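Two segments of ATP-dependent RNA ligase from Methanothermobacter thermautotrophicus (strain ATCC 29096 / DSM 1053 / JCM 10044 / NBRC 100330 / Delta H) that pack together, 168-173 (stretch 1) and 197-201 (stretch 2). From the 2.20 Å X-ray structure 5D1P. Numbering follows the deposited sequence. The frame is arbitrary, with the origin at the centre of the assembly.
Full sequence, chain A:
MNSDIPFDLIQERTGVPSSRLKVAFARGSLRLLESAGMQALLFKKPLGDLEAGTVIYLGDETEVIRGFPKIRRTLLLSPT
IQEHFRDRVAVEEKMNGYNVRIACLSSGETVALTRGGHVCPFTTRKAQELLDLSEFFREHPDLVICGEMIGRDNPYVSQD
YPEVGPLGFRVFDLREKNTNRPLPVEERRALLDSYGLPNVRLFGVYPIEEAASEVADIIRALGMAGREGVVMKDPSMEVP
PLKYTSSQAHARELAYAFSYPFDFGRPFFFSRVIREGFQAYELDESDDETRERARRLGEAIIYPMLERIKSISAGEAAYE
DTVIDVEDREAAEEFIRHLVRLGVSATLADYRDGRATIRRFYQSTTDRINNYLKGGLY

Stretch 1, residues 168-173: GFRVFD
Stretch 2, residues 197-201: LPNVR

A single residue, V171, carries both direct hydrogen bonds of this contact, clasping an irregular segment that forms no regular strand of its own. V171 N donates to P198 O at 2.8 Å, with an angle of 168° at the hydrogen, and V200 N donates back to V171 O at 3.0 Å and 170°. Both bonds are nearly straight, so each hydrogen aims almost directly at its acceptor oxygen. N199, the residue between the two bonding partners, is the bridge partner of V171, and their CA atoms lie 4.7 Å apart; the CA atoms of R170 and V200 are 4.9 Å apart. The bond pattern is that of a parallel bridge, but the two segments share only a general direction and cross at a marked slant, and the bridge remains single.

To build the backbone, keep 168-173 extended as a strand, with phi/psi of -143/141 at F169, -135/127 at R170 and -87/132 at V171; F172 departs from this at -123/5. Stretch 2 is extended but loop-like: -89/123 at P198, -85/142 at N199 and -50/153 at V200. P198 has no amide hydrogen to donate, yet its carbonyl is free to accept, which is the role it takes here.

V171 O is a crowded acceptor. Beyond the V200 amide, it receives a hydrogen bond from a water at 2.6 Å from the water oxygen, and the same water donates to N199 OD1 at 2.9 Å. N199 CA adds a CA-H...O contact 3.6 Å from V171 O. The CA-to-CB bond of N199 points away from stretch 1, with chi1 m (-58°) and chi2 -44°, so its side chain meets V171 through water.

P198 points its CB toward stretch 1, its ring in the C-gamma endo pucker, and CG rests 3.5 Å from F169 O. R170 bends over this region with chi1 and chi2 both m (-70°, -68°), chi3 116° and chi4 101°. The fold brings R170 NE back to its neighbour's carbonyl, donating to F169 O at 2.9 Å and 134°, while NE also lies 3.6 Å from P198 CB. R170 CD approaches N199 O at 3.5 Å. The arginine thus packs its aliphatic portion against stretch 2 while satisfying NE within its own strand.

V200, buried and m at chi1 (-77°), supplies the apolar contacts: its CG1 sits 3.5 Å from R170 CB, and its CG2 3.8 Å from F172 CB. F172, with chi1 p (50°) and chi2 61°, leads the end of its side chain away, leaving V200 CG1 at the ring edge. V171 itself is t. Together the stretches bury 357 Å².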

# COMPACT_ATOMS: atom_id res chain seq x y z
N GLY A 168 -31.20 -1.55 -11.02
CA GLY A 168 -31.35 -1.92 -12.40
C GLY A 168 -30.24 -2.83 -12.85
O GLY A 168 -29.33 -3.18 -12.08
N PHE A 169 -30.30 -3.19 -14.12
CA PHE A 169 -29.39 -4.14 -14.70
C PHE A 169 -29.06 -3.70 -16.12
O PHE A 169 -29.92 -3.15 -16.81
CB PHE A 169 -30.03 -5.53 -14.68
CG PHE A 169 -29.06 -6.65 -14.88
CD1 PHE A 169 -28.25 -7.08 -13.84
CD2 PHE A 169 -28.96 -7.28 -16.12
CE1 PHE A 169 -27.34 -8.12 -14.02
CE2 PHE A 169 -28.06 -8.33 -16.31
CZ PHE A 169 -27.25 -8.75 -15.26
N ARG A 170 -27.80 -3.87 -16.53
CA ARG A 170 -27.33 -3.55 -17.87
C ARG A 170 -26.46 -4.70 -18.35
O ARG A 170 -25.50 -5.09 -17.67
CB ARG A 170 -26.51 -2.25 -17.91
CG ARG A 170 -27.30 -0.98 -17.69
CD ARG A 170 -28.24 -0.69 -18.84
NE ARG A 170 -29.62 -0.75 -18.37
CZ ARG A 170 -30.34 0.31 -18.08
NH1 ARG A 170 -29.83 1.52 -18.24
NH2 ARG A 170 -31.58 0.17 -17.63
N VAL A 171 -26.78 -5.22 -19.53
CA VAL A 171 -26.06 -6.35 -20.09
C VAL A 171 -24.84 -5.91 -20.90
O VAL A 171 -24.95 -5.00 -21.73
CB VAL A 171 -27.00 -7.19 -21.00
CG1 VAL A 171 -26.24 -8.38 -21.59
CG2 VAL A 171 -28.20 -7.65 -20.20
N PHE A 172 -23.69 -6.53 -20.64
CA PHE A 172 -22.49 -6.20 -21.40
C PHE A 172 -21.88 -7.43 -22.11
O PHE A 172 -20.84 -7.32 -22.73
CB PHE A 172 -21.43 -5.49 -20.51
CG PHE A 172 -21.11 -6.18 -19.20
CD1 PHE A 172 -20.58 -7.45 -19.16
CD2 PHE A 172 -21.28 -5.50 -18.00
CE1 PHE A 172 -20.26 -8.07 -17.96
CE2 PHE A 172 -20.96 -6.11 -16.78
CZ PHE A 172 -20.46 -7.40 -16.76
N ASP A 173 -22.52 -8.59 -22.05
CA ASP A 173 -21.95 -9.77 -22.70
C ASP A 173 -23.00 -10.88 -22.81
O ASP A 173 -23.89 -11.02 -21.95
CB ASP A 173 -20.72 -10.27 -21.92
CG ASP A 173 -19.47 -10.48 -22.81
OD1 ASP A 173 -19.55 -10.41 -24.05
OD2 ASP A 173 -18.37 -10.69 -22.24
N LEU A 197 -34.20 -6.58 -24.01
CA LEU A 197 -33.30 -6.56 -22.86
C LEU A 197 -32.39 -5.35 -22.93
O LEU A 197 -32.08 -4.89 -24.03
CB LEU A 197 -32.48 -7.86 -22.81
CG LEU A 197 -33.38 -9.08 -22.57
CD1 LEU A 197 -32.73 -10.36 -23.09
CD2 LEU A 197 -33.66 -9.18 -21.07
N PRO A 198 -31.96 -4.83 -21.77
CA PRO A 198 -31.17 -3.58 -21.75
C PRO A 198 -29.65 -3.75 -21.88
O PRO A 198 -29.02 -4.44 -21.07
CB PRO A 198 -31.53 -2.97 -20.39
CG PRO A 198 -31.83 -4.15 -19.51
CD PRO A 198 -32.42 -5.22 -20.43
N ASN A 199 -29.07 -3.10 -22.89
CA ASN A 199 -27.62 -3.03 -23.08
C ASN A 199 -26.98 -1.91 -22.29
O ASN A 199 -27.55 -0.81 -22.24
CB ASN A 199 -27.27 -2.79 -24.55
CG ASN A 199 -27.83 -3.85 -25.48
OD1 ASN A 199 -27.76 -5.04 -25.18
ND2 ASN A 199 -28.35 -3.42 -26.62
N VAL A 200 -25.78 -2.14 -21.73
CA VAL A 200 -24.92 -1.03 -21.28
C VAL A 200 -24.77 0.02 -22.38
O VAL A 200 -24.85 -0.32 -23.56
CB VAL A 200 -23.49 -1.45 -20.90
CG1 VAL A 200 -23.44 -2.11 -19.56
CG2 VAL A 200 -22.87 -2.33 -21.99
N ARG A 201 -24.52 1.27 -22.00
CA ARG A 201 -24.32 2.30 -22.99
C ARG A 201 -23.11 1.98 -23.85
O ARG A 201 -22.06 1.58 -23.32
CB ARG A 201 -24.14 3.67 -22.33
CG ARG A 201 -23.79 4.77 -23.35
CD ARG A 201 -24.20 6.17 -22.88
NE ARG A 201 -23.66 6.46 -21.55
CZ ARG A 201 -23.58 7.67 -21.02
NH1 ARG A 201 -24.01 8.72 -21.72
NH2 ARG A 201 -23.07 7.84 -19.80
O HOH W 1 -25.03 -5.50 -24.29